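PDB 2WAN: pullulanase from Bacillus acidopullulyticus, which hydrolyses the alpha-1,6-glucosidic linkages of pullulan and of branched starch polysaccharides. Local coordinates for residues Thr557-Val560 against Met561-Asp564; Phe621-Met624 against Ala625-Gly628; Ser658-Ser662 against Asp663-Thr667. All coordinates share one frame; numbering follows the deposited sequence.

In the fold
The three contacts follow one another in series, each within one continuous stretch of a loop of the parallel eight-stranded (beta/alpha)8 barrel; none encloses or crosses another. Interaction 1 turns the chain after strand 547-552, just ahead of helix 564-568. Interaction 2 winds the link from strand 618-621 into helix 629-642, close to the centre of the chain. Interaction 3 folds the loop between strands 647-650 and 677-679. Interactions 2 and 3 touch: Val666 N lies 3.1 Å from Ala625 O, a probable hydrogen bond, and Leu626 packs on Ser658, so successive barrel loops are tied together. Interaction 1 stands apart, its centre about 19 Å from that of interaction 2.

Interaction 1: Thr557-Val560 against Met561-Asp564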
ATOM      1  N   THR A 557       2.570   2.182  11.964  1.00 14.51           N
ATOM      2  CA  THR A 557       3.731   2.751  12.675  1.00 13.39           C
ATOM      3  C   THR A 557       4.423   1.682  13.508  1.00 13.31           C
ATOM      4  O   THR A 557       3.880   0.586  13.695  1.00 15.08           O
ATOM      5  CB  THR A 557       3.369   3.924  13.603  1.00 16.53           C
ATOM      6  OG1 THR A 557       2.451   3.457  14.602  1.00 16.31           O
ATOM      7  CG2 THR A 557       2.755   5.068  12.821  1.00 16.89           C
ATOM      8  N   PHE A 558       5.623   1.989  13.995  1.00 12.84           N
ATOM      9  CA  PHE A 558       6.435   1.012  14.735  1.00 13.37           C
ATOM     10  C   PHE A 558       5.692   0.377  15.921  1.00 15.35           C
ATOM     11  O   PHE A 558       5.880  -0.813  16.226  1.00 15.21           O
ATOM     12  CB  PHE A 558       7.752   1.667  15.190  1.00 12.19           C
ATOM     13  CG  PHE A 558       7.607   2.549  16.401  1.00 14.29           C
ATOM     14  CD1 PHE A 558       7.098   3.836  16.284  1.00 17.99           C
ATOM     15  CD2 PHE A 558       7.958   2.069  17.667  1.00 14.44           C
ATOM     16  CE1 PHE A 558       6.942   4.651  17.408  1.00 17.04           C
ATOM     17  CE2 PHE A 558       7.820   2.875  18.784  1.00 18.12           C
ATOM     18  CZ  PHE A 558       7.304   4.166  18.656  1.00 15.35           C
ATOM     19  N   ASP A 559       4.854   1.172  16.574  1.00 16.08           N
ATOM     20  CA  ASP A 559       4.021   0.701  17.679  1.00 18.41           C
ATOM     21  C   ASP A 559       2.893   1.700  17.862  1.00 17.55           C
ATOM     22  O   ASP A 559       2.842   2.753  17.191  1.00 16.74           O
ATOM     23  CB  ASP A 559       4.853   0.604  18.973  1.00 18.19           C
ATOM     24  CG  ASP A 559       4.303  -0.419  19.977  1.00 22.76           C
ATOM     25  OD1 ASP A 559       3.183  -0.952  19.796  1.00 23.33           O
ATOM     26  OD2 ASP A 559       5.028  -0.692  20.949  1.00 27.52           O
ATOM     27  N   VAL A 560       1.992   1.358  18.778  1.00 17.23           N
ATOM     28  CA  VAL A 560       0.924   2.257  19.202  1.00 17.89           C
ATOM     29  C   VAL A 560       1.117   2.596  20.666  1.00 17.46           C
ATOM     30  O   VAL A 560       2.014   2.041  21.323  1.00 18.39           O
ATOM     31  CB  VAL A 560      -0.469   1.629  18.993  1.00 18.48           C
ATOM     32  CG1 VAL A 560      -0.764   1.542  17.509  1.00 18.65           C
ATOM     33  CG2 VAL A 560      -0.541   0.255  19.670  1.00 18.57           C
ATOM     34  N   MET A 561       0.266   3.496  21.162  1.00 18.18           N
ATOM     35  CA  MET A 561       0.271   3.962  22.560  1.00 19.56           C
ATOM     36  C   MET A 561       1.479   4.841  22.924  1.00 19.52           C
ATOM     37  O   MET A 561       1.313   5.904  23.541  1.00 18.21           O
ATOM     38  CB  MET A 561       0.101   2.791  23.547  1.00 21.19           C
ATOM     39  CG  MET A 561      -1.320   2.234  23.591  1.00 31.19           C
ATOM     40  SD  MET A 561      -1.411   0.597  24.349  1.00 46.23           S
ATOM     41  CE  MET A 561      -0.513   0.843  25.892  1.00 41.63           C
ATOM     42  N   VAL A 562       2.679   4.392  22.551  1.00 18.04           N
ATOM     43  CA  VAL A 562       3.923   5.146  22.756  1.00 17.76           C
ATOM     44  C   VAL A 562       4.296   5.993  21.525  1.00 16.71           C
ATOM     45  O   VAL A 562       5.288   6.743  21.543  1.00 16.04           O
ATOM     46  CB  VAL A 562       5.116   4.226  23.122  1.00 20.09           C
ATOM     47  CG1 VAL A 562       4.925   3.616  24.534  1.00 22.82           C
ATOM     48  CG2 VAL A 562       5.341   3.143  22.051  1.00 16.80           C
ATOM     49  N   SER A 563       3.493   5.868  20.475  1.00 17.00           N
ATOM     50  CA  SER A 563       3.709   6.625  19.238  1.00 15.81           C
ATOM     51  C   SER A 563       3.284   8.075  19.434  1.00 14.96           C
ATOM     52  O   SER A 563       2.384   8.358  20.214  1.00 14.57           O
ATOM     53  CB  SER A 563       2.934   5.988  18.078  1.00 15.54           C
ATOM     54  OG  SER A 563       1.526   6.097  18.215  1.00 15.94           O
ATOM     55  N   ASP A 564       3.944   8.997  18.743  1.00 16.38           N
ATOM     56  CA  ASP A 564       3.542  10.407  18.789  1.00 15.45           C
ATOM     57  C   ASP A 564       2.068  10.598  18.422  1.00 14.99           C
ATOM     58  O   ASP A 564       1.368  11.383  19.064  1.00 14.26           O
ATOM     59  CB  ASP A 564       4.457  11.251  17.900  1.00 15.50           C
ATOM     60  CG  ASP A 564       5.896  11.227  18.383  1.00 16.29           C
ATOM     61  OD1 ASP A 564       6.106  11.430  19.602  1.00 16.07           O
ATOM     62  OD2 ASP A 564       6.811  10.946  17.571  1.00 17.93           O
TER
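Val560 and Val562 are joined by a classic gamma turn centred on Met561, in the loop that follows the third strand of the (beta/alpha)8 barrel. The amide N of Val562 donates to Val560 O at 2.7 Å, reaching it from above the carbonyl plane, with the positive phi of Met561 (70°) giving the tight bend. A second oxygen is held one residue earlier, where Thr557 OG1 donates to Asp559 O at 2.7 Å, again from above the carbonyl plane. Asp559 also curls back on its own backbone, OD1 taking a weak bond from Val560 N. Tyr574 OH bonds both Thr557 OG1 and Ser563 OG, bridging the residues that flank the bend. Ser563 is the N-cap of helix 564-568, its OG weakly bonded to Asp566 N.

Apolar contact is sparser. The Phe558 side chain crosses that of Val562 at about a right angle, and CZ comes to 4.1 Å from CG2. Val562 CG1 lies anti to the carbonyl carbon (chi1 -69°), which puts CG2 between the backbone N and the carbonyl carbon, facing Phe558 and the carboxylate of Asp559. Ser563 CB rests 3.4 Å from Asp559 O.

Interaction 2: Phe621-Met624 against Ala625-Gly628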
ATOM      1  N   PHE A 621       4.510   2.078  -2.403  1.00  7.53           N
ATOM      2  CA  PHE A 621       3.694   2.013  -1.186  1.00 10.69           C
ATOM      3  C   PHE A 621       3.609   0.596  -0.611  1.00 10.42           C
ATOM      4  O   PHE A 621       2.976  -0.299  -1.189  1.00 12.05           O
ATOM      5  CB  PHE A 621       2.304   2.612  -1.440  1.00 10.95           C
ATOM      6  CG  PHE A 621       2.330   4.089  -1.752  1.00 12.29           C
ATOM      7  CD1 PHE A 621       2.314   5.035  -0.715  1.00 12.87           C
ATOM      8  CD2 PHE A 621       2.375   4.537  -3.070  1.00 13.33           C
ATOM      9  CE1 PHE A 621       2.346   6.413  -0.998  1.00  9.29           C
ATOM     10  CE2 PHE A 621       2.413   5.927  -3.376  1.00 11.29           C
ATOM     11  CZ  PHE A 621       2.382   6.860  -2.332  1.00 14.30           C
ATOM     12  N   ASP A 622       4.322   0.390   0.493  1.00 10.48           N
ATOM     13  CA  ASP A 622       4.256  -0.865   1.257  1.00 11.53           C
ATOM     14  C   ASP A 622       2.790  -1.159   1.605  1.00 13.26           C
ATOM     15  O   ASP A 622       2.057  -0.256   1.998  1.00 14.27           O
ATOM     16  CB  ASP A 622       5.085  -0.714   2.536  1.00 11.22           C
ATOM     17  CG  ASP A 622       5.201  -1.998   3.307  1.00 14.41           C
ATOM     18  OD1 ASP A 622       5.894  -2.917   2.821  1.00 14.45           O
ATOM     19  OD2 ASP A 622       4.603  -2.080   4.402  1.00 14.64           O
ATOM     20  N   LEU A 623       2.366  -2.413   1.426  1.00 12.58           N
ATOM     21  CA  LEU A 623       0.966  -2.825   1.693  1.00 12.18           C
ATOM     22  C   LEU A 623      -0.049  -1.751   1.278  1.00 12.10           C
ATOM     23  O   LEU A 623      -0.932  -1.367   2.045  1.00 13.18           O
ATOM     24  CB  LEU A 623       0.794  -3.237   3.162  1.00 12.34           C
ATOM     25  CG  LEU A 623       1.739  -4.329   3.673  1.00 11.90           C
ATOM     26  CD1 LEU A 623       1.516  -4.622   5.148  1.00 17.63           C
ATOM     27  CD2 LEU A 623       1.612  -5.624   2.852  1.00 17.19           C
ATOM     28  N   MET A 624       0.077  -1.295   0.035  1.00 11.36           N
ATOM     29  CA  MET A 624      -0.750  -0.229  -0.526  1.00 11.37           C
ATOM     30  C   MET A 624      -2.265  -0.492  -0.430  1.00 11.91           C
ATOM     31  O   MET A 624      -3.062   0.453  -0.276  1.00 12.92           O
ATOM     32  CB  MET A 624      -0.341   0.014  -1.975  1.00 10.56           C
ATOM     33  CG  MET A 624      -1.052   1.237  -2.583  1.00 11.78           C
ATOM     34  SD  MET A 624      -0.432   1.608  -4.228  1.00 12.56           S
ATOM     35  CE  MET A 624      -1.048   0.195  -5.164  1.00 13.10           C
ATOM     36  N   ALA A 625      -2.661  -1.761  -0.507  1.00 12.14           N
ATOM     37  CA  ALA A 625      -4.085  -2.119  -0.370  1.00 13.07           C
ATOM     38  C   ALA A 625      -4.694  -1.451   0.865  1.00 14.22           C
ATOM     39  O   ALA A 625      -5.810  -0.938   0.806  1.00 14.83           O
ATOM     40  CB  ALA A 625      -4.252  -3.638  -0.291  1.00 15.44           C
ATOM     41  N   LEU A 626      -3.940  -1.447   1.968  1.00 14.23           N
ATOM     42  CA  LEU A 626      -4.386  -0.835   3.228  1.00 14.12           C
ATOM     43  C   LEU A 626      -4.666   0.662   3.170  1.00 15.96           C
ATOM     44  O   LEU A 626      -5.429   1.186   3.995  1.00 13.87           O
ATOM     45  CB  LEU A 626      -3.364  -1.099   4.334  1.00 13.47           C
ATOM     46  CG  LEU A 626      -3.106  -2.562   4.708  1.00 14.65           C
ATOM     47  CD1 LEU A 626      -1.985  -2.621   5.713  1.00 13.68           C
ATOM     48  CD2 LEU A 626      -4.387  -3.198   5.293  1.00 16.10           C
ATOM     49  N   LEU A 627      -4.042   1.370   2.229  1.00 12.84           N
ATOM     50  CA  LEU A 627      -4.231   2.830   2.162  1.00 13.20           C
ATOM     51  C   LEU A 627      -5.594   3.218   1.597  1.00 12.53           C
ATOM     52  O   LEU A 627      -6.110   4.301   1.899  1.00 13.90           O
ATOM     53  CB  LEU A 627      -3.090   3.496   1.386  1.00 11.58           C
ATOM     54  CG  LEU A 627      -1.695   3.222   1.984  1.00 15.50           C
ATOM     55  CD1 LEU A 627      -0.630   3.900   1.129  1.00 13.28           C
ATOM     56  CD2 LEU A 627      -1.581   3.679   3.467  1.00 11.43           C
ATOM     57  N   GLY A 628      -6.190   2.323   0.811  1.00 14.15           N
ATOM     58  CA  GLY A 628      -7.532   2.542   0.269  1.00 13.42           C
ATOM     59  C   GLY A 628      -7.567   3.275  -1.064  1.00 15.53           C
ATOM     60  O   GLY A 628      -6.695   4.111  -1.367  1.00 13.54           O
TER
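The Phe621 ring is met obliquely by the CD1 methyl of Leu627, which comes to 3.7 Å from the ring atom CD1 and also nears CB. The two side chains cross at about a right angle, and Met632 and Ile635 of helix 629-642 and Val552 pack on the same phenylalanine. The other flat group, the carboxylate of Asp622, engages neighbours beyond this turn: OD1 forms a salt bridge with Arg620, and OD2 is hydrogen-bonded to Asn555.

Leu623 and Leu626 lie side by side and point the same way, with Leu626 CD1 3.8 Å from Leu623 CB. The carbonyls of Leu623 and Met624 accept in overlapping turns in which each amide bonds three residues back. Leu626 N donates to Leu623 O at 3.0 Å and Leu627 N to Met624 O at 2.8 Å; Gly628 N follows onto Ala625 O at 3.3 Å. These turns bring Leu627 back against Phe621.

The stretch follows the fourth strand of the (beta/alpha)8 barrel, at the strand's C-terminal end, which in barrels of the alpha-amylase family is the active-site side. It carries the chain from strand 618-621 to helix 629-642, with Gly628 as the N-cap. Backbone bonds from Phe621 to Tyr649 and Glu651 join it to strand 647-650 and the start of the loop beyond, while Asp622 bonds Val552 at the end of strand 547-552.

Interaction 3: Ser658-Ser662 against Asp663-Thr667; sequences SGLSS and DQLVT
Leu660 and Leu665 meet methyl to methyl, CD2 to CD2 at 3.9 Å, across a type I beta-turn in the loop after the fifth strand of the (beta/alpha)8 barrel. Their side chains slide past each other in opposite directions. Leu660 CD2 also lies 4.0 Å from Gln664 CB, because its CG is swung away from the backbone N (chi1 -169°) and carries the branch across to Gln664 at the end of the turn. Leu665 spreads its own two methyls, CD2 to 4.1 Å from Ser658 OG and CD1 over the CA of Ser662. Beside this apolar contact an ST turn holds the chain: Leu660 N donates to Ser658 OG at 3.0 Å, at an angle of 157°, and Glu591 bonds the same hydroxyl. Replacing Leu665 by alanine is likely to leave Leu660 CD2 without its methyl partner and open a gap beside Ser658.

The beta-turn itself is fixed by Gln664 N, which donates to Ser661 O at 2.9 Å with an angle of 159°. Leu665 N is shared less firmly, its weak bonds to Ser661 O and Ser662 O both stretched to 3.4 Å. Gln664 turns its amide away from the leucines, and OE1 accepts from Asp630 N in the first turn of helix 629-642.

The side formed by Ser661, Ser662 and Asp663 faces solvent and is much looser. Asp663 was modelled in two conformers, so its water link to Ser662 OG is doubtful. Farther on, Val666 centres an inverse gamma turn, with a weak bond from Thr667 N to Leu665 O. One water bridges Ser662 O, to which it donates at 2.8 Å, and Thr667 OG1, at 2.8 Å.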
ATOM      1  N   SER A 658      -7.777  -6.705   7.794  1.00 21.18           N
ATOM      2  CA  SER A 658      -7.854  -5.252   7.896  1.00 19.39           C
ATOM      3  C   SER A 658      -9.216  -4.774   8.389  1.00 21.00           C
ATOM      4  O   SER A 658     -10.249  -5.395   8.106  1.00 21.60           O
ATOM      5  CB  SER A 658      -7.524  -4.594   6.554  1.00 18.15           C
ATOM      6  OG  SER A 658      -7.761  -3.202   6.628  1.00 16.22           O
ATOM      7  N   GLY A 659      -9.206  -3.661   9.120  1.00 19.38           N
ATOM      8  CA  GLY A 659     -10.435  -2.956   9.509  1.00 21.08           C
ATOM      9  C   GLY A 659     -11.137  -2.276   8.342  1.00 22.03           C
ATOM     10  O   GLY A 659     -12.345  -2.010   8.401  1.00 22.56           O
ATOM     11  N   LEU A 660     -10.396  -2.000   7.270  1.00 20.98           N
ATOM     12  CA  LEU A 660     -10.962  -1.326   6.101  1.00 21.13           C
ATOM     13  C   LEU A 660     -11.849  -2.281   5.294  1.00 24.47           C
ATOM     14  O   LEU A 660     -11.474  -3.443   5.065  1.00 22.58           O
ATOM     15  CB  LEU A 660      -9.844  -0.775   5.209  1.00 19.02           C
ATOM     16  CG  LEU A 660     -10.258   0.185   4.093  1.00 17.71           C
ATOM     17  CD1 LEU A 660     -10.848   1.495   4.660  1.00 17.96           C
ATOM     18  CD2 LEU A 660      -9.078   0.480   3.151  1.00 18.40           C
ATOM     19  N   SER A 661     -12.998  -1.785   4.840  1.00 27.62           N
ATOM     20  CA  SER A 661     -13.908  -2.609   4.032  1.00 29.82           C
ATOM     21  C   SER A 661     -13.255  -3.061   2.726  1.00 30.80           C
ATOM     22  O   SER A 661     -12.494  -2.308   2.105  1.00 28.79           O
ATOM     23  CB  SER A 661     -15.216  -1.865   3.749  1.00 32.14           C
ATOM     24  OG  SER A 661     -14.979  -0.714   2.957  1.00 36.05           O
ATOM     25  N   SER A 662     -13.549  -4.292   2.305  1.00 31.06           N
ATOM     26  CA  SER A 662     -12.896  -4.866   1.122  1.00 31.48           C
ATOM     27  C   SER A 662     -13.131  -4.041  -0.155  1.00 28.30           C
ATOM     28  O   SER A 662     -12.318  -4.089  -1.077  1.00 30.12           O
ATOM     29  CB  SER A 662     -13.301  -6.339   0.922  1.00 32.46           C
ATOM     30  OG  SER A 662     -14.488  -6.449   0.160  1.00 38.60           O
ATOM     31  N   ASP A 663     -14.227  -3.275  -0.188  1.00 25.46           N
ATOM     32  CA  ASP A 663     -14.570  -2.407  -1.316  0.50 24.82           C
ATOM     33  C   ASP A 663     -13.580  -1.265  -1.505  1.00 24.31           C
ATOM     34  O   ASP A 663     -13.510  -0.656  -2.580  1.00 23.53           O
ATOM     35  CB  ASP A 663     -15.961  -1.800  -1.112  0.50 26.62           C
ATOM     36  CG  ASP A 663     -17.065  -2.810  -1.265  0.50 27.66           C
ATOM     37  OD1 ASP A 663     -16.757  -4.010  -1.411  0.50 27.16           O
ATOM     38  OD2 ASP A 663     -18.241  -2.397  -1.240  0.50 29.65           O
ATOM     39  N   GLN A 664     -12.843  -0.941  -0.442  1.00 21.32           N
ATOM     40  CA  GLN A 664     -11.867   0.153  -0.519  1.00 19.34           C
ATOM     41  C   GLN A 664     -10.423  -0.342  -0.619  1.00 18.50           C
ATOM     42  O   GLN A 664      -9.534   0.417  -1.024  1.00 20.43           O
ATOM     43  CB  GLN A 664     -12.046   1.160   0.631  1.00 20.14           C
ATOM     44  CG  GLN A 664     -13.081   2.277   0.323  1.00 23.19           C
ATOM     45  CD  GLN A 664     -12.650   3.206  -0.831  1.00 25.34           C
ATOM     46  OE1 GLN A 664     -11.555   3.779  -0.823  1.00 24.96           O
ATOM     47  NE2 GLN A 664     -13.520   3.360  -1.816  1.00 28.07           N
ATOM     48  N   LEU A 665     -10.191  -1.610  -0.280  1.00 17.82           N
ATOM     49  CA  LEU A 665      -8.828  -2.167  -0.316  1.00 18.03           C
ATOM     50  C   LEU A 665      -8.311  -2.146  -1.744  1.00 16.96           C
ATOM     51  O   LEU A 665      -9.034  -2.511  -2.676  1.00 16.10           O
ATOM     52  CB  LEU A 665      -8.781  -3.584   0.255  1.00 18.88           C
ATOM     53  CG  LEU A 665      -8.964  -3.753   1.767  1.00 18.72           C
ATOM     54  CD1 LEU A 665      -9.106  -5.223   2.101  1.00 21.45           C
ATOM     55  CD2 LEU A 665      -7.798  -3.136   2.566  1.00 20.29           C
ATOM     56  N   VAL A 666      -7.070  -1.688  -1.926  1.00 14.76           N
ATOM     57  CA  VAL A 666      -6.506  -1.633  -3.279  1.00 14.89           C
ATOM     58  C   VAL A 666      -5.854  -2.970  -3.645  1.00 15.96           C
ATOM     59  O   VAL A 666      -4.626  -3.114  -3.665  1.00 15.13           O
ATOM     60  CB  VAL A 666      -5.520  -0.452  -3.497  1.00 14.44           C
ATOM     61  CG1 VAL A 666      -5.299  -0.206  -5.010  1.00 12.30           C
ATOM     62  CG2 VAL A 666      -6.032   0.822  -2.818  1.00 16.41           C
ATOM     63  N   THR A 667      -6.707  -3.952  -3.927  1.00 14.61           N
ATOM     64  CA  THR A 667      -6.272  -5.252  -4.462  1.00 15.07           C
ATOM     65  C   THR A 667      -6.197  -5.154  -5.994  1.00 13.07           C
ATOM     66  O   THR A 667      -6.569  -4.135  -6.561  1.00 14.88           O
ATOM     67  CB  THR A 667      -7.257  -6.368  -4.034  1.00 16.08           C
ATOM     68  OG1 THR A 667      -8.593  -5.942  -4.320  1.00 18.05           O
ATOM     69  CG2 THR A 667      -7.134  -6.638  -2.542  1.00 17.44           C
TER
HETATM   70  O   HOH W   1     -10.636  -5.883  -2.467  1.00 30.79           O
HETATM   71  O   HOH W   2     -15.153  -5.716  -2.334  1.00 53.99           O